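Local coordinates for protein glycoside hydrolase family 43 (Halothermothrix orenii, PDB 4QQS) that shows alpha-L-arabinofuranosidase activity and probably helps to break down xylan-type plant polysaccharides, at residues P180-D183 with W184-I187; I235-S238 with G239-I242; P45-V48 with D49-L52; T260-P263 with D264-L268; F118-G121 with L122-D126. All coordinates share one frame; numbering follows the deposited sequence.

Interaction 1. Residues P180-D183 with W184-I187; sequences PSQD and WEGI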
loop_
_atom_site.group_PDB
_atom_site.type_symbol
_atom_site.label_atom_id
_atom_site.label_comp_id
_atom_site.label_asym_id
_atom_site.label_seq_id
_atom_site.Cartn_x
_atom_site.Cartn_y
_atom_site.Cartn_z
ATOM N N PRO A 180 4.868 -14.454 6.957
ATOM C CA PRO A 180 4.682 -14.476 8.406
ATOM C C PRO A 180 5.697 -15.366 9.116
ATOM O O PRO A 180 5.871 -16.541 8.765
ATOM C CB PRO A 180 3.239 -14.968 8.552
ATOM C CG PRO A 180 2.568 -14.347 7.355
ATOM C CD PRO A 180 3.576 -14.473 6.242
ATOM N N SER A 181 6.354 -14.795 10.121
ATOM C CA SER A 181 7.487 -15.447 10.757
ATOM C C SER A 181 7.713 -14.996 12.198
ATOM O O SER A 181 8.196 -15.786 13.001
ATOM C CB SER A 181 8.758 -15.245 9.921
ATOM O OG SER A 181 9.114 -13.885 9.863
ATOM N N GLN A 182 7.372 -13.762 12.538
ATOM C CA GLN A 182 7.578 -13.233 13.884
ATOM C C GLN A 182 6.336 -13.456 14.734
ATOM O O GLN A 182 5.221 -13.501 14.218
ATOM C CB GLN A 182 7.884 -11.728 13.823
ATOM C CG GLN A 182 9.167 -11.377 13.111
ATOM C CD GLN A 182 9.423 -9.887 13.107
ATOM O OE1 GLN A 182 8.647 -9.116 12.556
ATOM N NE2 GLN A 182 10.489 -9.472 13.760
ATOM N N ASP A 183 6.527 -13.548 16.043
ATOM C CA ASP A 183 5.419 -13.828 16.943
ATOM C C ASP A 183 4.262 -12.847 16.793
ATOM O O ASP A 183 3.114 -13.263 16.871
ATOM C CB ASP A 183 5.888 -13.865 18.401
ATOM C CG ASP A 183 6.731 -15.046 18.685
ATOM O OD1 ASP A 183 6.143 -16.122 18.909
ATOM O OD2 ASP A 183 7.972 -14.894 18.651
ATOM N N TRP A 184 4.551 -11.561 16.597
ATOM C CA TRP A 184 3.475 -10.564 16.515
ATOM C C TRP A 184 2.576 -10.749 15.287
ATOM O O TRP A 184 1.518 -10.134 15.226
ATOM C CB TRP A 184 4.033 -9.119 16.538
ATOM C CG TRP A 184 4.645 -8.694 15.249
ATOM C CD1 TRP A 184 5.915 -8.983 14.821
ATOM C CD2 TRP A 184 4.038 -7.942 14.187
ATOM N NE1 TRP A 184 6.132 -8.465 13.573
ATOM C CE2 TRP A 184 4.999 -7.824 13.157
ATOM C CE3 TRP A 184 2.779 -7.368 13.990
ATOM C CZ2 TRP A 184 4.751 -7.124 11.982
ATOM C CZ3 TRP A 184 2.542 -6.700 12.805
ATOM C CH2 TRP A 184 3.518 -6.577 11.826
ATOM N N GLU A 185 3.003 -11.585 14.337
ATOM C CA GLU A 185 2.323 -11.745 13.047
ATOM C C GLU A 185 1.338 -12.903 13.016
ATOM O O GLU A 185 0.951 -13.346 11.939
ATOM C CB GLU A 185 3.348 -11.957 11.935
ATOM C CG GLU A 185 4.331 -10.826 11.851
ATOM C CD GLU A 185 5.396 -11.032 10.797
ATOM O OE1 GLU A 185 6.127 -12.045 10.769
ATOM O OE2 GLU A 185 5.516 -10.161 9.936
ATOM N N GLY A 186 0.933 -13.412 14.170
ATOM C CA GLY A 186 -0.128 -14.407 14.205
ATOM C C GLY A 186 0.271 -15.747 13.628
ATOM O O GLY A 186 -0.503 -16.392 12.917
ATOM N N ILE A 187 1.471 -16.183 13.973
ATOM C CA ILE A 187 2.047 -17.370 13.369
ATOM C C ILE A 187 1.495 -18.686 13.917
ATOM O O ILE A 187 1.914 -19.746 13.462
ATOM C CB ILE A 187 3.582 -17.344 13.457
ATOM C CG1 ILE A 187 4.046 -17.127 14.911
ATOM C CG2 ILE A 187 4.121 -16.277 12.517
ATOM C CD1 ILE A 187 5.519 -17.339 15.148
HETATM O O HOH W 1 0.376 -13.046 17.219
#
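Glu185 and Gln182 show how side chains can fasten a single turn of 3-10 geometry from two directions. The carboxylate of Glu185 reaches back to the peptide links before the turn, where Ser181 N and Gln182 N each lie 2.8 Å from Glu185 OE1. Both meet the oxygen on its anti side, but from opposite faces of the carboxylate plane, so two consecutive amides pinch one acceptor. CG of Glu185 sits beside the backbone N (chi1 -58°) and the chain runs on extended, which carries the acid this far back. The turn itself closes through Glu185 N to Gln182 O, 2.9 Å. Gln182 and Trp184 stand with amide and ring planes 76° apart; Trp184 NE1 gives its hydrogen in the indole plane to Gln182 OE1, 2.8 Å away, arriving above the amide plane. Glu185 CG covers one face of that indole near its rim, while Ile187 CG2 packs 3.4 Å from Gln182 O. Glu185 OE2 is held by Tyr210 and Asn194. A leucine in place of Glu185 would probably leave the amides of Ser181 and Gln182 without their shared acceptor and Lys236 without its salt-bridge mate. The turn belongs to the loop joining strands 175-178 and 191-202; Pro180 rests on Gln192 of the latter, and Trp184 leans on Tyr210 and Ala212 of strand 205-212.

Interaction 2. Residues I235-S238 with G239-I242; sequences IKYS and GNPI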
loop_
_atom_site.group_PDB
_atom_site.type_symbol
_atom_site.label_atom_id
_atom_site.label_comp_id
_atom_site.label_asym_id
_atom_site.label_seq_id
_atom_site.Cartn_x
_atom_site.Cartn_y
_atom_site.Cartn_z
ATOM N N ILE A 235 15.360 -8.773 6.202
ATOM C CA ILE A 235 15.453 -9.159 7.607
ATOM C C ILE A 235 14.530 -8.255 8.420
ATOM O O ILE A 235 14.680 -7.030 8.425
ATOM C CB ILE A 235 16.893 -9.058 8.135
ATOM C CG1 ILE A 235 17.867 -9.904 7.286
ATOM C CG2 ILE A 235 16.932 -9.459 9.598
ATOM C CD1 ILE A 235 17.550 -11.392 7.216
ATOM N N LYS A 236 13.560 -8.856 9.094
ATOM C CA LYS A 236 12.566 -8.085 9.828
ATOM C C LYS A 236 13.166 -7.400 11.049
ATOM O O LYS A 236 14.047 -7.922 11.726
ATOM C CB LYS A 236 11.395 -8.970 10.239
ATOM C CG LYS A 236 10.509 -9.289 9.071
ATOM C CD LYS A 236 9.461 -10.343 9.357
ATOM C CE LYS A 236 8.587 -10.560 8.134
ATOM N NZ LYS A 236 7.583 -11.600 8.335
ATOM N N TYR A 237 12.649 -6.216 11.336
ATOM C CA TYR A 237 12.995 -5.479 12.546
ATOM C C TYR A 237 12.526 -6.247 13.784
ATOM O O TYR A 237 11.350 -6.613 13.913
ATOM C CB TYR A 237 12.352 -4.088 12.491
ATOM C CG TYR A 237 12.531 -3.280 13.752
ATOM C CD1 TYR A 237 13.774 -3.139 14.343
ATOM C CD2 TYR A 237 11.444 -2.662 14.355
ATOM C CE1 TYR A 237 13.933 -2.413 15.508
ATOM C CE2 TYR A 237 11.595 -1.909 15.518
ATOM C CZ TYR A 237 12.844 -1.789 16.089
ATOM O OH TYR A 237 13.015 -1.072 17.247
ATOM N N SER A 238 13.433 -6.449 14.728
ATOM C CA SER A 238 13.116 -7.220 15.918
ATOM C C SER A 238 12.036 -6.572 16.781
ATOM O O SER A 238 11.323 -7.261 17.513
ATOM C CB SER A 238 14.371 -7.416 16.748
ATOM O OG SER A 238 14.794 -6.169 17.285
ATOM N N GLY A 239 11.913 -5.245 16.696
ATOM C CA GLY A 239 10.960 -4.498 17.490
ATOM C C GLY A 239 9.610 -4.273 16.839
ATOM O O GLY A 239 8.832 -3.463 17.326
ATOM N N ASN A 240 9.314 -4.978 15.750
ATOM C CA ASN A 240 8.001 -4.875 15.123
ATOM C C ASN A 240 6.893 -5.261 16.106
ATOM O O ASN A 240 7.098 -6.070 17.004
ATOM C CB ASN A 240 7.919 -5.830 13.943
ATOM C CG ASN A 240 8.581 -5.307 12.676
ATOM O OD1 ASN A 240 8.756 -4.100 12.487
ATOM N ND2 ASN A 240 8.910 -6.226 11.775
ATOM N N PRO A 241 5.696 -4.699 15.927
ATOM C CA PRO A 241 5.314 -3.716 14.913
ATOM C C PRO A 241 5.754 -2.305 15.291
ATOM O O PRO A 241 5.901 -1.972 16.471
ATOM C CB PRO A 241 3.783 -3.816 14.905
ATOM C CG PRO A 241 3.447 -4.176 16.320
ATOM C CD PRO A 241 4.549 -5.112 16.752
ATOM N N ILE A 242 5.925 -1.467 14.271
ATOM C CA ILE A 242 6.239 -0.054 14.473
ATOM C C ILE A 242 5.002 0.834 14.555
ATOM O O ILE A 242 5.103 1.968 15.023
ATOM C CB ILE A 242 7.236 0.481 13.423
ATOM C CG1 ILE A 242 6.626 0.521 12.027
ATOM C CG2 ILE A 242 8.511 -0.347 13.451
ATOM C CD1 ILE A 242 7.509 1.281 11.037
HETATM O O HOH W 2 8.724 -8.271 16.802
#
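Tyr237 swings its ring to the side away from its own backbone N (chi1 174°), which lays it flat beneath the peptide of Gly239, while the amide of Asn240 turns back beside its backbone N (chi1 -80°) to meet the same ring at its rim. Gly239 N sits 3.3 Å above the ring plane, over the centre, and Gly239 CA makes a CH-pi contact 3.7 Å from the centroid of the Tyr237 ring. The fit is close: a beta carbon at Gly239 would fall 2.6 Å from Tyr237 CZ, so the absence of a side chain is what lets the ring lie here. Asn240 OD1 approaches in the plane of the ring, 3.6 Å from Tyr237 CD2, and the two flat groups stand 82° apart. The backbone follows a type I beta turn from Tyr237 to Asn240, closed by Asn240 N to Tyr237 O at 3.2 Å. A water that donates to both Ser238 O and Asn240 O bridges the two carbonyls. Beyond the cis peptide before Pro241, Ile242 CG2 packs 3.8 Å from Tyr237 CD2. The turn leaves strand 235-236, which pairs with strand 221-227, and Asn240 OD1 accepts a hydrogen bond from the backbone N of Tyr224 there. Ile242, just past the turn, packs on Met209 of strand 205-212 in the same sheet and on Leu299 of strand 298-302 in another.

Interaction 3. Residues P45-V48 with D49-L52; sequences PNLV and DWEL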
loop_
_atom_site.group_PDB
_atom_site.type_symbol
_atom_site.label_atom_id
_atom_site.label_comp_id
_atom_site.label_asym_id
_atom_site.label_seq_id
_atom_site.Cartn_x
_atom_site.Cartn_y
_atom_site.Cartn_z
ATOM N N PRO A 45 -3.528 19.885 -0.919
ATOM C CA PRO A 45 -2.290 20.664 -1.023
ATOM C C PRO A 45 -1.368 20.439 0.174
ATOM O O PRO A 45 -0.218 20.891 0.155
ATOM C CB PRO A 45 -2.801 22.107 -1.016
ATOM C CG PRO A 45 -3.988 22.051 -0.128
ATOM C CD PRO A 45 -4.642 20.706 -0.420
ATOM N N ASN A 46 -1.862 19.794 1.225
ATOM C CA ASN A 46 -1.162 19.831 2.511
ATOM C C ASN A 46 -1.210 18.547 3.349
ATOM O O ASN A 46 -0.692 18.540 4.459
ATOM C CB ASN A 46 -1.683 21.007 3.350
ATOM C CG ASN A 46 -3.169 20.909 3.642
ATOM O OD1 ASN A 46 -3.788 19.871 3.408
ATOM N ND2 ASN A 46 -3.754 21.992 4.137
ATOM N N LEU A 47 -1.809 17.493 2.800
ATOM C CA LEU A 47 -2.000 16.179 3.447
ATOM C C LEU A 47 -3.111 16.151 4.493
ATOM O O LEU A 47 -3.432 15.086 5.028
ATOM C CB LEU A 47 -0.701 15.616 4.036
ATOM C CG LEU A 47 0.368 15.204 3.032
ATOM C CD1 LEU A 47 1.699 14.989 3.734
ATOM C CD2 LEU A 47 -0.047 13.951 2.282
ATOM N N VAL A 48 -3.720 17.310 4.752
ATOM C CA VAL A 48 -4.706 17.449 5.824
ATOM C C VAL A 48 -6.121 17.639 5.277
ATOM O O VAL A 48 -7.062 16.961 5.697
ATOM C CB VAL A 48 -4.334 18.621 6.741
ATOM C CG1 VAL A 48 -5.356 18.775 7.858
ATOM C CG2 VAL A 48 -2.945 18.402 7.325
ATOM N N ASP A 49 -6.264 18.570 4.340
ATOM C CA ASP A 49 -7.554 18.881 3.732
ATOM C C ASP A 49 -7.655 18.134 2.413
ATOM O O ASP A 49 -6.791 18.282 1.553
ATOM C CB ASP A 49 -7.661 20.387 3.495
ATOM C CG ASP A 49 -7.395 21.186 4.750
ATOM O OD1 ASP A 49 -8.025 20.879 5.782
ATOM O OD2 ASP A 49 -6.538 22.096 4.714
ATOM N N TRP A 50 -8.702 17.323 2.267
ATOM C CA TRP A 50 -8.851 16.425 1.121
ATOM C C TRP A 50 -10.165 16.650 0.402
ATOM O O TRP A 50 -11.207 16.844 1.042
ATOM C CB TRP A 50 -8.793 14.959 1.560
ATOM C CG TRP A 50 -7.445 14.578 2.063
ATOM C CD1 TRP A 50 -7.022 14.599 3.354
ATOM C CD2 TRP A 50 -6.325 14.134 1.276
ATOM N NE1 TRP A 50 -5.711 14.198 3.428
ATOM C CE2 TRP A 50 -5.262 13.912 2.163
ATOM C CE3 TRP A 50 -6.116 13.921 -0.092
ATOM C CZ2 TRP A 50 -4.014 13.463 1.733
ATOM C CZ3 TRP A 50 -4.881 13.506 -0.518
ATOM C CH2 TRP A 50 -3.839 13.280 0.391
ATOM N N GLU A 51 -10.104 16.615 -0.931
ATOM C CA GLU A 51 -11.295 16.771 -1.758
ATOM C C GLU A 51 -11.407 15.588 -2.724
ATOM O O GLU A 51 -10.456 15.240 -3.424
ATOM C CB GLU A 51 -11.311 18.123 -2.469
ATOM C CG GLU A 51 -10.186 18.350 -3.419
ATOM C CD GLU A 51 -10.233 19.715 -4.085
ATOM O OE1 GLU A 51 -11.324 20.326 -4.184
ATOM O OE2 GLU A 51 -9.164 20.172 -4.521
ATOM N N LEU A 52 -12.575 14.966 -2.745
ATOM C CA LEU A 52 -12.839 13.852 -3.639
ATOM C C LEU A 52 -12.920 14.347 -5.078
ATOM O O LEU A 52 -13.620 15.313 -5.359
ATOM C CB LEU A 52 -14.152 13.205 -3.216
ATOM C CG LEU A 52 -14.680 12.085 -4.106
ATOM C CD1 LEU A 52 -13.685 10.927 -4.225
ATOM C CD2 LEU A 52 -16.025 11.585 -3.587
#
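Asn46 and Asp49 exchange two nearly straight hydrogen bonds at the heart of an Asx turn, in the loop that links strands 38-44 and 51-58 of one four-stranded antiparallel blade of the five-bladed beta-propeller. Asp49 N gives to Asn46 OD1 at 2.9 Å, and the asparagine answers with its own amide, Asn46 ND2 lying 2.8 Å from Asp49 OD2. The donor stays in the amide plane of Asn46, but it reaches the carboxylate from above the plane of Asp49, and the two flat groups are 54° apart. Asn46 OD1 also accepts from Val48 N at 2.9 Å, the bond that defines the Asx turn. Two backbone amides therefore grip one oxygen and, together with the bond from ND2, fix the rotation of the amide. Asn46 CG is tucked between its backbone N and carbonyl carbon (chi1 60°), a position that folds the amide over the residues that follow. Leu47 takes a positive phi of 76°, reversing the chain so that its carbonyl comes to the edge of the Trp50 indole. That link, from Trp50 NE1 to Leu47 O at 2.9 Å, is weak because it is bent. Outside the turn, Ser44 OG hydrogen-bonds Asp49 O and Asn46 N, and the indole packs against Val20 of strand 16-23, Tyr27 and Leu29 of strand 26-32, and Val9 and Ile12. The side chains of Leu47 and Trp50 run alongside each other and point the same way, Leu47 CD2 meeting Trp50 CZ2 at 4.0 Å.

Interaction 4. Residues T260-P263 with D264-L268; sequences TVSP and DGSEL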
loop_
_atom_site.group_PDB
_atom_site.type_symbol
_atom_site.label_atom_id
_atom_site.label_comp_id
_atom_site.label_asym_id
_atom_site.label_seq_id
_atom_site.Cartn_x
_atom_site.Cartn_y
_atom_site.Cartn_z
ATOM N N THR A 260 4.948 9.456 2.128
ATOM C CA THR A 260 5.169 10.632 1.305
ATOM C C THR A 260 5.931 11.662 2.146
ATOM O O THR A 260 6.352 11.372 3.273
ATOM C CB THR A 260 3.827 11.152 0.747
ATOM O OG1 THR A 260 4.057 12.175 -0.222
ATOM C CG2 THR A 260 2.937 11.674 1.848
ATOM N N VAL A 261 6.152 12.836 1.579
ATOM C CA VAL A 261 6.912 13.888 2.224
ATOM C C VAL A 261 6.021 15.108 2.407
ATOM O O VAL A 261 5.055 15.296 1.670
ATOM C CB VAL A 261 8.172 14.222 1.392
ATOM C CG1 VAL A 261 7.811 14.922 0.094
ATOM C CG2 VAL A 261 9.154 15.017 2.185
ATOM N N SER A 262 6.354 15.931 3.397
ATOM C CA SER A 262 5.593 17.139 3.703
ATOM C C SER A 262 5.712 18.166 2.574
ATOM O O SER A 262 6.554 18.038 1.695
ATOM C CB SER A 262 6.110 17.756 5.007
ATOM O OG SER A 262 7.468 18.139 4.870
ATOM N N PRO A 263 4.867 19.200 2.601
ATOM C CA PRO A 263 4.911 20.163 1.504
ATOM C C PRO A 263 6.281 20.785 1.269
ATOM O O PRO A 263 6.626 21.006 0.119
ATOM C CB PRO A 263 3.872 21.202 1.924
ATOM C CG PRO A 263 2.843 20.391 2.649
ATOM C CD PRO A 263 3.639 19.345 3.400
ATOM N N ASP A 264 7.057 21.044 2.322
ATOM C CA ASP A 264 8.375 21.658 2.152
ATOM C C ASP A 264 9.486 20.629 1.916
ATOM O O ASP A 264 10.656 21.004 1.820
ATOM C CB ASP A 264 8.725 22.588 3.332
ATOM C CG ASP A 264 9.152 21.842 4.580
ATOM O OD1 ASP A 264 8.895 20.614 4.679
ATOM O OD2 ASP A 264 9.752 22.506 5.465
ATOM N N GLY A 265 9.125 19.349 1.823
ATOM C CA GLY A 265 10.086 18.301 1.530
ATOM C C GLY A 265 10.928 17.854 2.714
ATOM O O GLY A 265 11.790 16.984 2.576
ATOM N N SER A 266 10.668 18.412 3.893
ATOM C CA SER A 266 11.595 18.244 5.007
ATOM C C SER A 266 11.353 17.053 5.926
ATOM O O SER A 266 12.245 16.719 6.705
ATOM C CB SER A 266 11.599 19.502 5.870
ATOM O OG SER A 266 10.392 19.598 6.603
ATOM N N GLU A 267 10.179 16.434 5.867
ATOM C CA GLU A 267 9.858 15.347 6.787
ATOM C C GLU A 267 8.915 14.351 6.114
ATOM O O GLU A 267 8.103 14.717 5.273
ATOM C CB GLU A 267 9.254 15.881 8.097
ATOM C CG GLU A 267 7.950 16.624 7.901
ATOM C CD GLU A 267 7.328 17.161 9.175
ATOM O OE1 GLU A 267 7.877 16.945 10.277
ATOM O OE2 GLU A 267 6.275 17.818 9.059
ATOM N N LEU A 268 9.037 13.091 6.512
ATOM C CA LEU A 268 8.220 12.013 5.981
ATOM C C LEU A 268 6.957 11.809 6.812
ATOM O O LEU A 268 6.945 11.974 8.040
ATOM C CB LEU A 268 9.011 10.704 5.955
ATOM C CG LEU A 268 10.253 10.656 5.060
ATOM C CD1 LEU A 268 10.926 9.299 5.198
ATOM C CD2 LEU A 268 9.908 10.948 3.589
#
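Ser262 and Asp264 meet in the loop of a beta-hairpin, where a type I beta turn from Ser262 to Gly265 overlaps an Asx turn that starts at Asp264. One carboxylate oxygen organises the bend. Ser262 OG donates to Asp264 OD1 at 2.9 Å, arriving almost straight on to the C-O bond. The same oxygen receives Ser266 OG at 2.6 Å on its syn side and Ser266 N at 2.9 Å from above the carboxylate plane. Three donors thus converge on OD1, and with Arg313 salt-bridged to OD2 they would be expected to favour the ionised acid. The carboxyl group is placed for this by a first torsion that sets it between the backbone N and the carbonyl carbon (chi1 77°). The turn is closed by Gly265 N to Ser262 O, 2.9 Å, and the positive phi of Gly265 lets the chain head back. Ser262 N then reaches Glu267 O at 2.8 Å, nearly collinear with that carbonyl. Beyond it Val261 and Leu268 form an antiparallel non-hydrogen-bonded pair on the same face of the sheet, while Val261 CG2 lies against two carbonyl oxygens, 3.3 Å from Gly265 O and from Glu267 O. Glu267 makes a salt bridge with Arg291 and accepts a hydrogen bond from the backbone N of Arg313. A short reversal between adjacent antiparallel strands, 257-261 and 268-275, is how the blades of a beta-propeller such as this one are built.

Interaction 5. Residues F118-G121 with L122-D126; sequences FDRG and LSFID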
loop_
_atom_site.group_PDB
_atom_site.type_symbol
_atom_site.label_atom_id
_atom_site.label_comp_id
_atom_site.label_asym_id
_atom_site.label_seq_id
_atom_site.Cartn_x
_atom_site.Cartn_y
_atom_site.Cartn_z
ATOM N N PHE A 118 0.397 -10.060 -15.223
ATOM C CA PHE A 118 0.902 -11.423 -15.310
ATOM C C PHE A 118 -0.191 -12.348 -14.800
ATOM O O PHE A 118 -1.132 -11.897 -14.139
ATOM C CB PHE A 118 2.225 -11.617 -14.539
ATOM C CG PHE A 118 2.130 -11.418 -13.039
ATOM C CD1 PHE A 118 2.263 -10.152 -12.489
ATOM C CD2 PHE A 118 1.958 -12.498 -12.167
ATOM C CE1 PHE A 118 2.211 -9.959 -11.107
ATOM C CE2 PHE A 118 1.918 -12.310 -10.794
ATOM C CZ PHE A 118 2.037 -11.034 -10.272
ATOM N N ASP A 119 -0.081 -13.633 -15.121
ATOM C CA ASP A 119 -1.139 -14.580 -14.798
ATOM C C ASP A 119 -0.518 -15.946 -14.603
ATOM O O ASP A 119 0.083 -16.489 -15.530
ATOM C CB ASP A 119 -2.167 -14.593 -15.937
ATOM C CG ASP A 119 -3.428 -15.357 -15.603
ATOM O OD1 ASP A 119 -3.493 -16.016 -14.539
ATOM O OD2 ASP A 119 -4.375 -15.273 -16.422
ATOM N N ARG A 120 -0.646 -16.483 -13.392
ATOM C CA ARG A 120 -0.068 -17.778 -13.036
ATOM C C ARG A 120 -1.126 -18.716 -12.454
ATOM O O ARG A 120 -0.794 -19.670 -11.743
ATOM C CB ARG A 120 1.093 -17.587 -12.058
ATOM C CG ARG A 120 2.183 -16.711 -12.607
ATOM C CD ARG A 120 3.163 -16.279 -11.539
ATOM N NE ARG A 120 4.080 -15.293 -12.090
ATOM C CZ ARG A 120 4.826 -14.479 -11.347
ATOM N NH1 ARG A 120 4.808 -14.567 -10.023
ATOM N NH2 ARG A 120 5.591 -13.572 -11.930
ATOM N N GLY A 121 -2.398 -18.450 -12.741
ATOM C CA GLY A 121 -3.459 -19.319 -12.272
ATOM C C GLY A 121 -3.683 -19.278 -10.773
ATOM O O GLY A 121 -4.241 -20.206 -10.203
ATOM N N LEU A 122 -3.249 -18.194 -10.139
ATOM C CA LEU A 122 -3.391 -18.009 -8.697
ATOM C C LEU A 122 -3.771 -16.556 -8.422
ATOM O O LEU A 122 -3.940 -15.763 -9.350
ATOM C CB LEU A 122 -2.093 -18.395 -7.977
ATOM C CG LEU A 122 -1.723 -19.875 -8.042
ATOM C CD1 LEU A 122 -0.317 -20.089 -7.518
ATOM C CD2 LEU A 122 -2.731 -20.699 -7.256
ATOM N N SER A 123 -3.931 -16.216 -7.149
ATOM C CA SER A 123 -4.343 -14.878 -6.759
ATOM C C SER A 123 -3.176 -14.029 -6.269
ATOM O O SER A 123 -2.405 -14.441 -5.391
ATOM C CB SER A 123 -5.429 -14.950 -5.691
ATOM O OG SER A 123 -6.679 -15.316 -6.275
ATOM N N PHE A 124 -3.074 -12.827 -6.837
ATOM C CA PHE A 124 -2.026 -11.870 -6.519
ATOM C C PHE A 124 -2.653 -10.508 -6.307
ATOM O O PHE A 124 -3.545 -10.111 -7.061
ATOM C CB PHE A 124 -0.993 -11.791 -7.658
ATOM C CG PHE A 124 -0.348 -13.099 -7.948
ATOM C CD1 PHE A 124 0.770 -13.494 -7.243
ATOM C CD2 PHE A 124 -0.866 -13.958 -8.902
ATOM C CE1 PHE A 124 1.359 -14.722 -7.490
ATOM C CE2 PHE A 124 -0.275 -15.183 -9.153
ATOM C CZ PHE A 124 0.836 -15.563 -8.456
ATOM N N ILE A 125 -2.164 -9.796 -5.292
ATOM C CA ILE A 125 -2.673 -8.479 -4.937
ATOM C C ILE A 125 -1.542 -7.589 -4.420
ATOM O O ILE A 125 -0.396 -8.026 -4.274
ATOM C CB ILE A 125 -3.786 -8.554 -3.846
ATOM C CG1 ILE A 125 -3.228 -8.977 -2.480
ATOM C CG2 ILE A 125 -4.929 -9.479 -4.281
ATOM C CD1 ILE A 125 -4.205 -8.799 -1.344
ATOM N N ASP A 126 -1.868 -6.329 -4.150
ATOM C CA ASP A 126 -0.985 -5.435 -3.409
ATOM C C ASP A 126 0.337 -5.154 -4.117
ATOM O O ASP A 126 1.371 -4.969 -3.476
ATOM C CB ASP A 126 -0.721 -5.928 -1.980
ATOM C CG ASP A 126 -1.874 -5.680 -1.026
ATOM O OD1 ASP A 126 -2.875 -5.063 -1.420
ATOM O OD2 ASP A 126 -1.767 -6.123 0.141
HETATM O O HOH W 3 -2.638 -15.241 -11.743
#
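Between Phe118 and Phe124 the backbone bends at Gly121, whose positive phi (69°) turns the chain so that the loop side chains come back over the start of strand 124-131. An Asx turn leads into the bend, Gly121 N reaching Asp119 OD1 at 3.2 Å. Inside the bend a water accepts from Arg120 N at 2.9 Å and donates to Leu122 O, at 2.8 Å from that oxygen, so it links the loop to the residues leading into the strand. The side-chain contact is a T-shaped aromatic pair. Phe118 presents its edge to the face of Phe124, with centroids 5.0 Å apart and planes at 60°; Phe118 CE2 stands over the centre of the Phe124 ring, 3.7 Å from Phe124 CG. Arg120 crosses at about a right angle to Phe124 and touches it with aliphatic carbons, CD lying 3.9 Å from Phe124 CZ. Its guanidinium passes on to Tyr141 and Gln161, both of which it hydrogen-bonds, and Phe118 CD2 lies over one face of this group. Replacing Phe124 by an alanine would probably open a gap beneath the edge of Phe118 and leave the stem of Arg120 with less to lie against. Two residues further along the strand, Asp126 is predicted to tune the pKa of the predicted proton donor, Glu195; here it hydrogen-bonds a bound buffer molecule. Across the bend itself the side chains meet by dispersion and by the attraction of ring C-H groups for a pi face, while polar groups find their partners in water, backbone and neighbouring strands.

Four of the five contacts are surface features, and interaction 4 is partly buried, yet all sit in loops or at strand ends of the propeller. Interactions 1 and 2 touch and share the Glu185 to Lys236 salt bridge, with Gln182 NE2 meeting Tyr237 O as well. Interactions 3 and 4 also touch, but through apolar groups: Leu47 packs on Thr260, and Pro263 on Asn46. Interaction 5 stands apart, its nearest atoms about 12 Å from interaction 1. Chemistry varies accordingly: shared acceptor oxygens dominate 1, 3 and 4, a ring over a glycine peptide marks 2, and paired aromatic rings mark 5, two residues before Asp126, predicted to modulate the proton donor.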